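PDB 5F8V: aminotransferase, class V family protein from Trichomonas vaginalis, which probably catalyses the pyridoxal 5'-phosphate-dependent transfer of an amino group between O-phospho-L-serine and 2-oxoglutarate, giving 3-phosphooxypyruvate and L-glutamate in serine biosynthesis. Local coordinates for residues Glu283-Asn288 and Gln363-Trp368; Asp217-Pro222 and Asp232-Val237; Phe204-Met209 and Thr248-Phe253; Thr101-Lys106 and Thr158-Glu163. All blocks are in the same frame, centred on the assembly; numbering follows the deposited sequence.

Contact 1. Residues Glu283-Asn288 and Gln363-Trp368; sequences EAIDSN and QAMKEW
The flat carboxamide of Asn288 meets Met365 through its amide end, with ND2 standing 3.0 Å from Met365 O near the close of helix 355-367. The same ND2 donates to a water 2.9 Å away, and that water in turn donates a hydrogen bond to Trp368 O at 2.8 Å. At the other end of the group OD1 accepts from the backbone N of Asn290, so donor and acceptor are both employed, a double duty that a short amide side chain can perform just after a helix end. With CG anti to the backbone N (chi1 -170°), the carboxamide is carried toward helix 355-367. The indole of Trp368 sits in an aromatic cluster: its ring packs edge-to-face with Phe324 and with Phe327, and meets Phe291 and Phe371 with inclined planes.

The apolar half of the contact belongs to Met365. A bend at chi3 (62°) brings CE over the backbone where Ala284 passes into Ile285. CE is 3.7 Å from Ala284 CB and the same 3.7 Å from Ile285 N, and it also reaches Ile285 CG1 at 3.9 Å. Alanine suits this place because its small methyl lets the long, flexible thioether lie close to the helix. Beside this, Ser287 OG and Ser287 N both bond to Glu283 O, closing the last turn of helix 267-286.

The contact joins the ends of helices 267-286 and 355-367 in the C-terminal small domain. Ile285 and Met365 both pack on Phe307 of strand 304-307, and Met365 also touches Phe324 of helix 318-329.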
loop_
_atom_site.group_PDB
_atom_site.type_symbol
_atom_site.label_atom_id
_atom_site.label_comp_id
_atom_site.label_asym_id
_atom_site.label_seq_id
_atom_site.Cartn_x
_atom_site.Cartn_y
_atom_site.Cartn_z
ATOM N N GLU A 283 1.316 -32.342 17.992
ATOM C CA GLU A 283 0.942 -33.608 18.622
ATOM C C GLU A 283 -0.205 -34.307 17.853
ATOM O O GLU A 283 -0.220 -35.525 17.781
ATOM C CB GLU A 283 0.628 -33.432 20.124
ATOM C CG GLU A 283 0.050 -34.649 20.859
ATOM C CD GLU A 283 0.958 -35.886 20.879
ATOM O OE1 GLU A 283 1.777 -36.089 19.955
ATOM O OE2 GLU A 283 0.839 -36.691 21.831
ATOM N N ALA A 284 -1.128 -33.543 17.262
ATOM C CA ALA A 284 -2.154 -34.120 16.382
ATOM C C ALA A 284 -1.546 -34.686 15.080
ATOM O O ALA A 284 -2.000 -35.722 14.585
ATOM C CB ALA A 284 -3.242 -33.104 16.073
ATOM N N ILE A 285 -0.522 -34.019 14.540
ATOM C CA ILE A 285 0.209 -34.552 13.392
ATOM C C ILE A 285 0.954 -35.832 13.805
ATOM O O ILE A 285 0.647 -36.913 13.305
ATOM C CB ILE A 285 1.199 -33.525 12.792
ATOM C CG1 ILE A 285 0.446 -32.330 12.189
ATOM C CG2 ILE A 285 2.096 -34.180 11.741
ATOM C CD1 ILE A 285 1.294 -31.085 12.019
ATOM N N ASP A 286 1.887 -35.694 14.746
ATOM C CA ASP A 286 2.852 -36.755 15.096
ATOM C C ASP A 286 2.218 -38.047 15.616
ATOM O O ASP A 286 2.675 -39.144 15.270
ATOM C CB ASP A 286 3.876 -36.252 16.128
ATOM C CG ASP A 286 4.852 -35.221 15.555
ATOM O OD1 ASP A 286 4.913 -35.024 14.329
ATOM O OD2 ASP A 286 5.573 -34.586 16.350
ATOM N N SER A 287 1.168 -37.919 16.423
ATOM C CA SER A 287 0.511 -39.077 17.042
ATOM C C SER A 287 -0.463 -39.829 16.126
ATOM O O SER A 287 -1.019 -40.843 16.540
ATOM C CB SER A 287 -0.234 -38.646 18.307
ATOM O OG SER A 287 -1.378 -37.881 17.983
ATOM N N ASN A 288 -0.672 -39.331 14.908
ATOM C CA ASN A 288 -1.645 -39.878 13.979
ATOM C C ASN A 288 -0.933 -40.458 12.756
ATOM O O ASN A 288 -0.230 -39.730 12.078
ATOM C CB ASN A 288 -2.608 -38.759 13.557
ATOM C CG ASN A 288 -3.806 -39.266 12.778
ATOM O OD1 ASN A 288 -3.729 -40.266 12.070
ATOM N ND2 ASN A 288 -4.921 -38.555 12.885
ATOM N N GLN A 363 -9.744 -32.079 16.472
ATOM C CA GLN A 363 -10.865 -33.021 16.410
ATOM C C GLN A 363 -11.074 -33.574 15.000
ATOM O O GLN A 363 -11.272 -34.781 14.837
ATOM C CB GLN A 363 -12.169 -32.393 16.926
ATOM C CG GLN A 363 -12.235 -32.215 18.438
ATOM C CD GLN A 363 -11.931 -33.495 19.207
ATOM O OE1 GLN A 363 -10.914 -33.590 19.903
ATOM N NE2 GLN A 363 -12.775 -34.498 19.037
ATOM N N ALA A 364 -11.018 -32.705 13.993
ATOM C CA ALA A 364 -11.151 -33.141 12.605
ATOM C C ALA A 364 -10.065 -34.152 12.241
ATOM O O ALA A 364 -10.350 -35.192 11.642
ATOM C CB ALA A 364 -11.120 -31.951 11.659
ATOM N N MET A 365 -8.831 -33.861 12.646
ATOM C CA MET A 365 -7.696 -34.730 12.349
ATOM C C MET A 365 -7.827 -36.089 13.042
ATOM O O MET A 365 -7.464 -37.111 12.460
ATOM C CB MET A 365 -6.376 -34.037 12.728
ATOM C CG MET A 365 -6.064 -32.836 11.848
ATOM S SD MET A 365 -4.699 -31.796 12.419
ATOM C CE MET A 365 -3.357 -32.983 12.342
ATOM N N LYS A 366 -8.358 -36.090 14.265
ATOM C CA LYS A 366 -8.593 -37.319 15.029
ATOM C C LYS A 366 -9.737 -38.149 14.429
ATOM O O LYS A 366 -9.680 -39.371 14.446
ATOM C CB LYS A 366 -8.908 -36.982 16.494
ATOM C CG LYS A 366 -8.986 -38.162 17.454
ATOM C CD LYS A 366 -7.606 -38.697 17.807
ATOM C CE LYS A 366 -7.709 -39.947 18.676
ATOM N NZ LYS A 366 -6.373 -40.561 18.920
ATOM N N GLU A 367 -10.758 -37.482 13.899
ATOM C CA GLU A 367 -11.943 -38.167 13.348
ATOM C C GLU A 367 -11.822 -38.578 11.878
ATOM O O GLU A 367 -12.627 -39.374 11.400
ATOM C CB GLU A 367 -13.183 -37.294 13.554
ATOM C CG GLU A 367 -13.629 -37.251 15.012
ATOM C CD GLU A 367 -14.414 -36.006 15.394
ATOM O OE1 GLU A 367 -14.677 -35.137 14.533
ATOM O OE2 GLU A 367 -14.776 -35.901 16.588
ATOM N N TRP A 368 -10.838 -38.028 11.167
ATOM C CA TRP A 368 -10.573 -38.393 9.783
ATOM C C TRP A 368 -10.440 -39.932 9.664
ATOM O O TRP A 368 -9.597 -40.520 10.334
ATOM C CB TRP A 368 -9.308 -37.671 9.300
ATOM C CG TRP A 368 -8.776 -38.121 7.981
ATOM C CD1 TRP A 368 -7.574 -38.700 7.750
ATOM C CD2 TRP A 368 -9.427 -38.020 6.710
ATOM N NE1 TRP A 368 -7.426 -38.974 6.413
ATOM C CE2 TRP A 368 -8.552 -38.560 5.751
ATOM C CE3 TRP A 368 -10.659 -37.513 6.289
ATOM C CZ2 TRP A 368 -8.874 -38.624 4.391
ATOM C CZ3 TRP A 368 -10.984 -37.581 4.940
ATOM C CH2 TRP A 368 -10.092 -38.129 4.008
HETATM O O HOH W 1 -7.273 -39.877 11.712
#

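Contact 2. Residues Asp217-Pro222 and Asp232-Val237; sequences DMLERP and DYRIQV
Leu219 and Arg234 slide past each other in opposite directions, Leu219 CB lying beside Arg234 CG. Leu219 CD2 sits 3.6 Å above the plane of the Arg234 guanidinium, offset toward its rim, and covers part of one face, while the NH groups turn to backbone and carboxylate oxygens. Arg234 CG is anti to the carbonyl carbon (chi1 -67°), and a bend at chi2 (149°) places CD beside Leu219 O. NH2 donates to Arg221 O at 2.7 Å, arriving from above the carbonyl plane. NE makes weak, strongly bent bonds to Leu219 O and Arg221 O. NH1, the nitrogen nearest Leu219 CD2, forms a salt bridge with Asp232 OD1 at 2.8 Å, near the guanidinium plane. Arginine fits here because its donors point several ways at once.

Asp232 is the N-cap of helix 233-238, and its OD1 also accepts from Arg234 N at 3.2 Å, on the opposite face of the carboxylate from NH1.

The other branch of Leu219, CD1, reaches Val237 CG2 at 3.8 Å, while CD2 also meets Tyr233 CB at 3.8 Å, the two side chains crossing at about a right angle. Branched leucine can thus touch three residues at the start of helix 233-238.

The turn 217-222 follows strand 209-215 and folds back against helix 233-238. Leu219 and Val237 rest on Asn70 of strand 69-75, and Asn88 of helix 78-89 bonds to Arg234 NH1.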
loop_
_atom_site.group_PDB
_atom_site.type_symbol
_atom_site.label_atom_id
_atom_site.label_comp_id
_atom_site.label_asym_id
_atom_site.label_seq_id
_atom_site.Cartn_x
_atom_site.Cartn_y
_atom_site.Cartn_z
ATOM N N ASP A 217 22.608 3.904 12.186
ATOM C CA ASP A 217 23.884 3.928 11.425
ATOM C C ASP A 217 23.823 3.196 10.071
ATOM O O ASP A 217 24.638 3.482 9.187
ATOM C CB ASP A 217 25.075 3.395 12.252
ATOM C CG ASP A 217 24.899 1.949 12.679
ATOM O OD1 ASP A 217 23.763 1.626 13.069
ATOM O OD2 ASP A 217 25.868 1.155 12.634
ATOM N N MET A 218 22.860 2.285 9.893
ATOM C CA MET A 218 22.656 1.632 8.588
ATOM C C MET A 218 22.228 2.640 7.516
ATOM O O MET A 218 22.613 2.511 6.359
ATOM C CB MET A 218 21.620 0.501 8.676
ATOM C CG MET A 218 22.012 -0.657 9.586
ATOM S SD MET A 218 23.386 -1.629 8.952
ATOM C CE MET A 218 22.620 -2.462 7.564
ATOM N N LEU A 219 21.444 3.643 7.906
ATOM C CA LEU A 219 21.024 4.705 6.992
ATOM C C LEU A 219 22.080 5.788 6.732
ATOM O O LEU A 219 21.900 6.612 5.829
ATOM C CB LEU A 219 19.732 5.344 7.491
ATOM C CG LEU A 219 18.524 4.407 7.481
ATOM C CD1 LEU A 219 17.328 5.120 8.083
ATOM C CD2 LEU A 219 18.205 3.928 6.069
ATOM N N GLU A 220 23.178 5.783 7.490
ATOM C CA GLU A 220 24.352 6.592 7.137
ATOM C C GLU A 220 25.025 6.099 5.835
ATOM O O GLU A 220 25.785 6.841 5.207
ATOM C CB GLU A 220 25.368 6.634 8.293
ATOM C CG GLU A 220 24.850 7.327 9.554
ATOM C CD GLU A 220 25.848 7.340 10.713
ATOM O OE1 GLU A 220 27.016 6.931 10.534
ATOM O OE2 GLU A 220 25.465 7.769 11.822
ATOM N N ARG A 221 24.731 4.863 5.425
ATOM C CA ARG A 221 25.278 4.304 4.182
ATOM C C ARG A 221 24.655 4.997 2.969
ATOM O O ARG A 221 23.496 5.412 3.028
ATOM C CB ARG A 221 25.020 2.796 4.103
ATOM C CG ARG A 221 25.645 2.009 5.246
ATOM C CD ARG A 221 25.317 0.537 5.159
ATOM N NE ARG A 221 26.016 -0.211 6.204
ATOM C CZ ARG A 221 26.196 -1.529 6.213
ATOM N NH1 ARG A 221 25.727 -2.301 5.230
ATOM N NH2 ARG A 221 26.852 -2.087 7.221
ATOM N N PRO A 222 25.422 5.129 1.869
ATOM C CA PRO A 222 24.874 5.799 0.688
ATOM C C PRO A 222 23.897 4.890 -0.053
ATOM O O PRO A 222 24.168 3.701 -0.199
ATOM C CB PRO A 222 26.115 6.067 -0.163
ATOM C CG PRO A 222 27.047 4.962 0.187
ATOM C CD PRO A 222 26.807 4.670 1.644
ATOM N N ASP A 232 13.575 5.142 -0.567
ATOM C CA ASP A 232 14.780 5.528 0.163
ATOM C C ASP A 232 14.340 5.748 1.597
ATOM O O ASP A 232 13.588 6.686 1.879
ATOM C CB ASP A 232 15.390 6.804 -0.430
ATOM C CG ASP A 232 16.737 7.183 0.199
ATOM O OD1 ASP A 232 17.094 6.709 1.305
ATOM O OD2 ASP A 232 17.447 7.994 -0.426
ATOM N N TYR A 233 14.791 4.880 2.499
ATOM C CA TYR A 233 14.302 4.896 3.871
ATOM C C TYR A 233 14.712 6.163 4.640
ATOM O O TYR A 233 14.008 6.563 5.564
ATOM C CB TYR A 233 14.728 3.640 4.636
ATOM C CG TYR A 233 14.108 2.324 4.168
ATOM C CD1 TYR A 233 12.733 2.199 3.924
ATOM C CD2 TYR A 233 14.899 1.185 4.012
ATOM C CE1 TYR A 233 12.178 0.985 3.513
ATOM C CE2 TYR A 233 14.357 -0.027 3.605
ATOM C CZ TYR A 233 13.002 -0.131 3.360
ATOM O OH TYR A 233 12.490 -1.357 2.962
ATOM N N ARG A 234 15.830 6.782 4.255
ATOM C CA ARG A 234 16.230 8.101 4.781
ATOM C C ARG A 234 15.151 9.145 4.533
ATOM O O ARG A 234 14.811 9.909 5.433
ATOM C CB ARG A 234 17.524 8.593 4.117
ATOM C CG ARG A 234 18.749 7.776 4.472
ATOM C CD ARG A 234 19.773 7.731 3.346
ATOM N NE ARG A 234 20.594 6.534 3.482
ATOM C CZ ARG A 234 20.215 5.300 3.149
ATOM N NH1 ARG A 234 19.014 5.062 2.613
ATOM N NH2 ARG A 234 21.056 4.288 3.338
ATOM N N ILE A 235 14.616 9.162 3.310
ATOM C CA ILE A 235 13.525 10.080 2.946
ATOM C C ILE A 235 12.290 9.828 3.827
ATOM O O ILE A 235 11.658 10.781 4.272
ATOM C CB ILE A 235 13.201 10.035 1.415
ATOM C CG1 ILE A 235 14.105 10.999 0.634
ATOM C CG2 ILE A 235 11.759 10.441 1.107
ATOM C CD1 ILE A 235 15.586 10.759 0.797
ATOM N N GLN A 236 11.959 8.556 4.082
ATOM C CA GLN A 236 10.844 8.205 4.982
ATOM C C GLN A 236 11.071 8.730 6.404
ATOM O O GLN A 236 10.197 9.380 6.973
ATOM C CB GLN A 236 10.615 6.682 5.035
ATOM C CG GLN A 236 10.083 6.057 3.752
ATOM C CD GLN A 236 8.717 6.572 3.339
ATOM O OE1 GLN A 236 7.939 7.061 4.164
ATOM N NE2 GLN A 236 8.420 6.475 2.050
ATOM N N VAL A 237 12.253 8.454 6.952
ATOM C CA VAL A 237 12.626 8.894 8.310
ATOM C C VAL A 237 12.566 10.428 8.413
ATOM O O VAL A 237 11.924 10.972 9.312
ATOM C CB VAL A 237 14.036 8.376 8.698
ATOM C CG1 VAL A 237 14.541 9.017 9.990
ATOM C CG2 VAL A 237 14.038 6.852 8.821
#

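Contact 3. Residues Phe204-Met209 and Thr248-Phe253; sequences FGLAGM and TFAIYF
Leu206 reaches from its loop into helix 248-263 and can be followed outward atom by atom. Its CB lies 4.0 Å from Ala250 CB, a contact that the small methyl of alanine permits with the backbones close together. Beyond CG the chain forks. CD1 goes to Phe253, 3.8 Å from its CD1 and equally near its CB and CG. CD2 turns to Phe249 and meets the edge of that ring in its plane, 3.7 Å from Phe249 CD1. Leucine suits the place because its two methyls can each meet one of two aromatic residues a helical turn apart, crossing both at about a right angle.

Met209 packs on the same alanine, CB to Ala250 CB at 3.8 Å. Its CG is anti to the backbone N (chi1 -176°), and further bends bring CE to within 3.6 Å of Ala250 O. The same carbonyl accepts a hydrogen bond from a water, 2.8 Å from Ala250 O. The water accepts from Leu206 N at 2.7 Å and donates to Phe204 O, thereby bridging loop and helix. Gly205 passes the edge of the Phe253 ring with its CA; a CB here would crowd that ring, and the backbone angles themselves suit glycine.

The loop enters strand 209-215 from strand 193-199, two residues beyond the modified Lys202. Phe253 also packs on helix 18-26, and Ile251, which points away from the loop, on helix 46-63; at the dimer interface Phe249 stacks on Phe249 of the second subunit.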
loop_
_atom_site.group_PDB
_atom_site.type_symbol
_atom_site.label_atom_id
_atom_site.label_comp_id
_atom_site.label_asym_id
_atom_site.label_seq_id
_atom_site.Cartn_x
_atom_site.Cartn_y
_atom_site.Cartn_z
ATOM N N PHE A 204 -0.599 -8.283 11.824
ATOM C CA PHE A 204 -1.109 -6.973 12.237
ATOM C C PHE A 204 -1.938 -6.228 11.182
ATOM O O PHE A 204 -1.912 -4.995 11.111
ATOM C CB PHE A 204 0.008 -6.089 12.864
ATOM C CG PHE A 204 1.179 -5.821 11.964
ATOM C CD1 PHE A 204 2.131 -6.811 11.711
ATOM C CD2 PHE A 204 1.352 -4.570 11.383
ATOM C CE1 PHE A 204 3.215 -6.557 10.876
ATOM C CE2 PHE A 204 2.431 -4.312 10.555
ATOM C CZ PHE A 204 3.365 -5.307 10.303
ATOM N N GLY A 205 -2.713 -6.977 10.392
ATOM C CA GLY A 205 -3.905 -6.439 9.742
ATOM C C GLY A 205 -3.955 -6.397 8.229
ATOM O O GLY A 205 -4.020 -7.436 7.582
ATOM N N LEU A 206 -3.946 -5.191 7.668
ATOM C CA LEU A 206 -4.277 -5.000 6.250
ATOM C C LEU A 206 -3.106 -5.258 5.355
ATOM O O LEU A 206 -2.003 -4.789 5.634
ATOM C CB LEU A 206 -4.765 -3.582 5.972
ATOM C CG LEU A 206 -6.266 -3.360 6.088
ATOM C CD1 LEU A 206 -6.703 -3.214 7.540
ATOM C CD2 LEU A 206 -6.640 -2.133 5.274
ATOM N N ALA A 207 -3.359 -5.960 4.253
ATOM C CA ALA A 207 -2.394 -6.049 3.166
ATOM C C ALA A 207 -2.242 -4.680 2.513
ATOM O O ALA A 207 -3.180 -3.883 2.509
ATOM C CB ALA A 207 -2.838 -7.072 2.135
ATOM N N GLY A 208 -1.060 -4.435 1.964
ATOM C CA GLY A 208 -0.715 -3.160 1.334
ATOM C C GLY A 208 0.267 -2.319 2.138
ATOM O O GLY A 208 0.721 -1.283 1.642
ATOM N N MET A 209 0.598 -2.761 3.357
ATOM C CA MET A 209 1.440 -2.001 4.282
ATOM C C MET A 209 2.473 -2.897 4.961
ATOM O O MET A 209 2.187 -4.054 5.283
ATOM C CB MET A 209 0.571 -1.323 5.351
ATOM C CG MET A 209 1.324 -0.422 6.334
ATOM S SD MET A 209 1.909 -1.245 7.830
ATOM C CE MET A 209 0.378 -1.313 8.754
ATOM N N THR A 248 -3.255 5.192 5.692
ATOM C CA THR A 248 -3.775 5.574 7.011
ATOM C C THR A 248 -4.664 4.511 7.659
ATOM O O THR A 248 -4.496 4.192 8.843
ATOM C CB THR A 248 -4.526 6.927 6.957
ATOM O OG1 THR A 248 -5.505 6.893 5.923
ATOM C CG2 THR A 248 -3.573 8.076 6.668
ATOM N N PHE A 249 -5.588 3.935 6.897
ATOM C CA PHE A 249 -6.467 2.909 7.464
ATOM C C PHE A 249 -5.690 1.687 7.946
ATOM O O PHE A 249 -6.032 1.101 8.974
ATOM C CB PHE A 249 -7.576 2.501 6.489
ATOM C CG PHE A 249 -8.679 1.701 7.136
ATOM C CD1 PHE A 249 -8.675 0.310 7.091
ATOM C CD2 PHE A 249 -9.710 2.336 7.810
ATOM C CE1 PHE A 249 -9.685 -0.428 7.693
ATOM C CE2 PHE A 249 -10.729 1.607 8.416
ATOM C CZ PHE A 249 -10.716 0.223 8.363
ATOM N N ALA A 250 -4.630 1.316 7.229
ATOM C CA ALA A 250 -3.796 0.188 7.633
ATOM C C ALA A 250 -3.063 0.462 8.949
ATOM O O ALA A 250 -2.943 -0.430 9.800
ATOM C CB ALA A 250 -2.809 -0.155 6.530
ATOM N N ILE A 251 -2.594 1.701 9.124
ATOM C CA ILE A 251 -1.842 2.087 10.318
ATOM C C ILE A 251 -2.771 2.157 11.523
ATOM O O ILE A 251 -2.457 1.609 12.579
ATOM C CB ILE A 251 -1.096 3.432 10.111
ATOM C CG1 ILE A 251 0.001 3.265 9.048
ATOM C CG2 ILE A 251 -0.469 3.928 11.416
ATOM C CD1 ILE A 251 0.350 4.543 8.318
ATOM N N TYR A 252 -3.896 2.847 11.352
ATOM C CA TYR A 252 -4.986 2.880 12.340
ATOM C C TYR A 252 -5.398 1.470 12.782
ATOM O O TYR A 252 -5.559 1.209 13.974
ATOM C CB TYR A 252 -6.201 3.648 11.762
ATOM C CG TYR A 252 -7.569 3.227 12.266
ATOM C CD1 TYR A 252 -8.130 3.814 13.395
ATOM C CD2 TYR A 252 -8.316 2.258 11.592
ATOM C CE1 TYR A 252 -9.383 3.441 13.844
ATOM C CE2 TYR A 252 -9.566 1.868 12.044
ATOM C CZ TYR A 252 -10.097 2.461 13.169
ATOM O OH TYR A 252 -11.342 2.076 13.607
ATOM N N PHE A 253 -5.585 0.573 11.819
ATOM C CA PHE A 253 -6.021 -0.782 12.131
ATOM C C PHE A 253 -4.913 -1.600 12.793
ATOM O O PHE A 253 -5.171 -2.361 13.720
ATOM C CB PHE A 253 -6.581 -1.504 10.906
ATOM C CG PHE A 253 -7.450 -2.674 11.265
ATOM C CD1 PHE A 253 -6.955 -3.973 11.219
ATOM C CD2 PHE A 253 -8.747 -2.469 11.708
ATOM C CE1 PHE A 253 -7.761 -5.047 11.568
ATOM C CE2 PHE A 253 -9.550 -3.537 12.071
ATOM C CZ PHE A 253 -9.056 -4.826 12.000
HETATM O O HOH W 2 -3.611 -3.076 9.355
#

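Contact 4. Residues Thr101-Lys106 and Thr158-Glu163; sequences TGTWSK and TIQGIE
At the edge of the cofactor site, Thr103 and Gln160 join the first turn of helix 103-115 to the segment that carries Thr158, whose OG1 bonds to O3 of the modified Lys202 and to Ser180 OG. The Gln160 amide grips Thr103 twice. NE2 donates to Thr103 OG1 at 2.9 Å, almost straight (171°) and in the amide plane. OE1 accepts from Thr103 N at 3.1 Å, with that donor lying above the carbonyl plane. A bend at chi2 (77°) places CD for this grip, and glutamine suits it by offering donor and acceptor together.

Gly102, the N-cap residue, brings CA to 3.3 Å from Gln160 OE1, where a CB would clash. Ile159 CD1 packs 3.8 Å from Thr103 CB, and Trp104 NE1 lies 3.8 Å from Thr158 OG1. A water joins Thr101 OG1 to Ile162 O.

Glu157 binds Trp104 N and Ser105 OG, tying strand 156-157 to the same helix start. Gly161 and Ile162 face Glu157 in a G1 beta bulge, where the small antiparallel pair 156-157 and 162-163 meets the N-terminus of helix 103-115.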
loop_
_atom_site.group_PDB
_atom_site.type_symbol
_atom_site.label_atom_id
_atom_site.label_comp_id
_atom_site.label_asym_id
_atom_site.label_seq_id
_atom_site.Cartn_x
_atom_site.Cartn_y
_atom_site.Cartn_z
ATOM N N THR A 101 16.462 -20.415 3.462
ATOM C CA THR A 101 15.926 -21.574 4.171
ATOM C C THR A 101 14.590 -22.061 3.600
ATOM O O THR A 101 14.089 -23.103 4.007
ATOM C CB THR A 101 15.733 -21.263 5.661
ATOM O OG1 THR A 101 14.887 -20.115 5.801
ATOM C CG2 THR A 101 17.090 -21.001 6.332
ATOM N N GLY A 102 14.008 -21.299 2.683
ATOM C CA GLY A 102 12.712 -21.640 2.107
ATOM C C GLY A 102 12.354 -20.699 0.978
ATOM O O GLY A 102 13.226 -20.045 0.404
ATOM N N THR A 103 11.064 -20.602 0.681
ATOM C CA THR A 103 10.595 -19.862 -0.492
ATOM C C THR A 103 10.809 -18.344 -0.399
ATOM O O THR A 103 11.231 -17.749 -1.366
ATOM C CB THR A 103 9.111 -20.171 -0.768
ATOM O OG1 THR A 103 8.956 -21.588 -0.911
ATOM C CG2 THR A 103 8.613 -19.480 -2.015
ATOM N N TRP A 104 10.533 -17.722 0.742
ATOM C CA TRP A 104 10.572 -16.252 0.811
ATOM C C TRP A 104 11.992 -15.684 0.856
ATOM O O TRP A 104 12.277 -14.689 0.182
ATOM C CB TRP A 104 9.720 -15.717 1.964
ATOM C CG TRP A 104 8.267 -16.038 1.785
ATOM C CD1 TRP A 104 7.508 -16.854 2.564
ATOM C CD2 TRP A 104 7.415 -15.582 0.728
ATOM N NE1 TRP A 104 6.230 -16.925 2.074
ATOM C CE2 TRP A 104 6.141 -16.149 0.949
ATOM C CE3 TRP A 104 7.603 -14.746 -0.384
ATOM C CZ2 TRP A 104 5.054 -15.908 0.097
ATOM C CZ3 TRP A 104 6.515 -14.505 -1.238
ATOM C CH2 TRP A 104 5.263 -15.088 -0.989
ATOM N N SER A 105 12.872 -16.299 1.640
ATOM C CA SER A 105 14.292 -15.912 1.629
ATOM C C SER A 105 14.904 -16.103 0.244
ATOM O O SER A 105 15.658 -15.244 -0.221
ATOM C CB SER A 105 15.091 -16.693 2.667
ATOM O OG SER A 105 14.882 -18.079 2.531
ATOM N N LYS A 106 14.540 -17.205 -0.421
ATOM C CA LYS A 106 14.977 -17.456 -1.801
ATOM C C LYS A 106 14.453 -16.376 -2.738
ATOM O O LYS A 106 15.197 -15.898 -3.591
ATOM C CB LYS A 106 14.536 -18.838 -2.303
ATOM C CG LYS A 106 15.175 -19.247 -3.640
ATOM C CD LYS A 106 14.400 -20.364 -4.334
ATOM C CE LYS A 106 15.102 -20.824 -5.613
ATOM N NZ LYS A 106 15.170 -19.750 -6.650
ATOM N N THR A 158 6.997 -19.480 5.823
ATOM C CA THR A 158 5.561 -19.724 5.933
ATOM C C THR A 158 5.137 -21.047 5.258
ATOM O O THR A 158 4.292 -21.787 5.787
ATOM C CB THR A 158 4.811 -18.504 5.324
ATOM O OG1 THR A 158 5.428 -17.299 5.804
ATOM C CG2 THR A 158 3.367 -18.451 5.700
ATOM N N ILE A 159 5.746 -21.356 4.118
ATOM C CA ILE A 159 5.376 -22.537 3.325
ATOM C C ILE A 159 6.044 -23.817 3.858
ATOM O O ILE A 159 5.424 -24.887 3.879
ATOM C CB ILE A 159 5.692 -22.313 1.826
ATOM C CG1 ILE A 159 4.899 -21.110 1.306
ATOM C CG2 ILE A 159 5.376 -23.560 1.000
ATOM C CD1 ILE A 159 5.425 -20.532 0.008
ATOM N N GLN A 160 7.301 -23.700 4.277
ATOM C CA GLN A 160 8.062 -24.842 4.791
ATOM C C GLN A 160 7.823 -25.094 6.290
ATOM O O GLN A 160 8.043 -26.205 6.770
ATOM C CB GLN A 160 9.548 -24.653 4.521
ATOM C CG GLN A 160 9.948 -24.792 3.057
ATOM C CD GLN A 160 9.613 -23.583 2.207
ATOM O OE1 GLN A 160 9.614 -22.450 2.678
ATOM N NE2 GLN A 160 9.330 -23.823 0.942
ATOM N N GLY A 161 7.374 -24.082 7.023
ATOM C CA GLY A 161 7.221 -24.199 8.479
ATOM C C GLY A 161 8.542 -24.343 9.227
ATOM O O GLY A 161 8.625 -25.105 10.187
ATOM N N ILE A 162 9.560 -23.609 8.774
ATOM C CA ILE A 162 10.901 -23.577 9.400
ATOM C C ILE A 162 11.107 -22.209 10.076
ATOM O O ILE A 162 11.070 -21.190 9.404
ATOM C CB ILE A 162 12.009 -23.834 8.357
ATOM C CG1 ILE A 162 11.801 -25.222 7.725
ATOM C CG2 ILE A 162 13.402 -23.755 8.993
ATOM C CD1 ILE A 162 12.829 -25.629 6.693
ATOM N N GLU A 163 11.312 -22.207 11.392
ATOM C CA GLU A 163 11.453 -20.986 12.189
ATOM C C GLU A 163 12.712 -21.052 13.030
ATOM O O GLU A 163 13.042 -22.098 13.583
ATOM C CB GLU A 163 10.244 -20.790 13.120
ATOM C CG GLU A 163 10.169 -19.423 13.805
ATOM C CD GLU A 163 8.873 -19.199 14.577
ATOM O OE1 GLU A 163 8.382 -20.140 15.233
ATOM O OE2 GLU A 163 8.331 -18.074 14.531
HETATM O O HOH W 3 13.410 -19.882 8.179
#

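In the fold
Contact 4 reaches the cofactor through Thr158, which bonds to its pyridine hydroxyl oxygen, while contact 3 begins two residues after the modified Lys202; the two lie on opposite sides of the chain's centre, with centres 24 Å apart and nearest atoms about 12 Å. Contact 2 forms between the two segments of contact 3 in sequence, its nearest atoms about 9 Å away, on the outer side of the large domain. Contact 1 belongs to the small domain, on the opposite side of the chain's centre from contact 2, with centres 49 Å apart. It approaches contact 4 to about 10 Å between nearest atoms, and helix 267-286 directly follows helix 248-263 of contact 3.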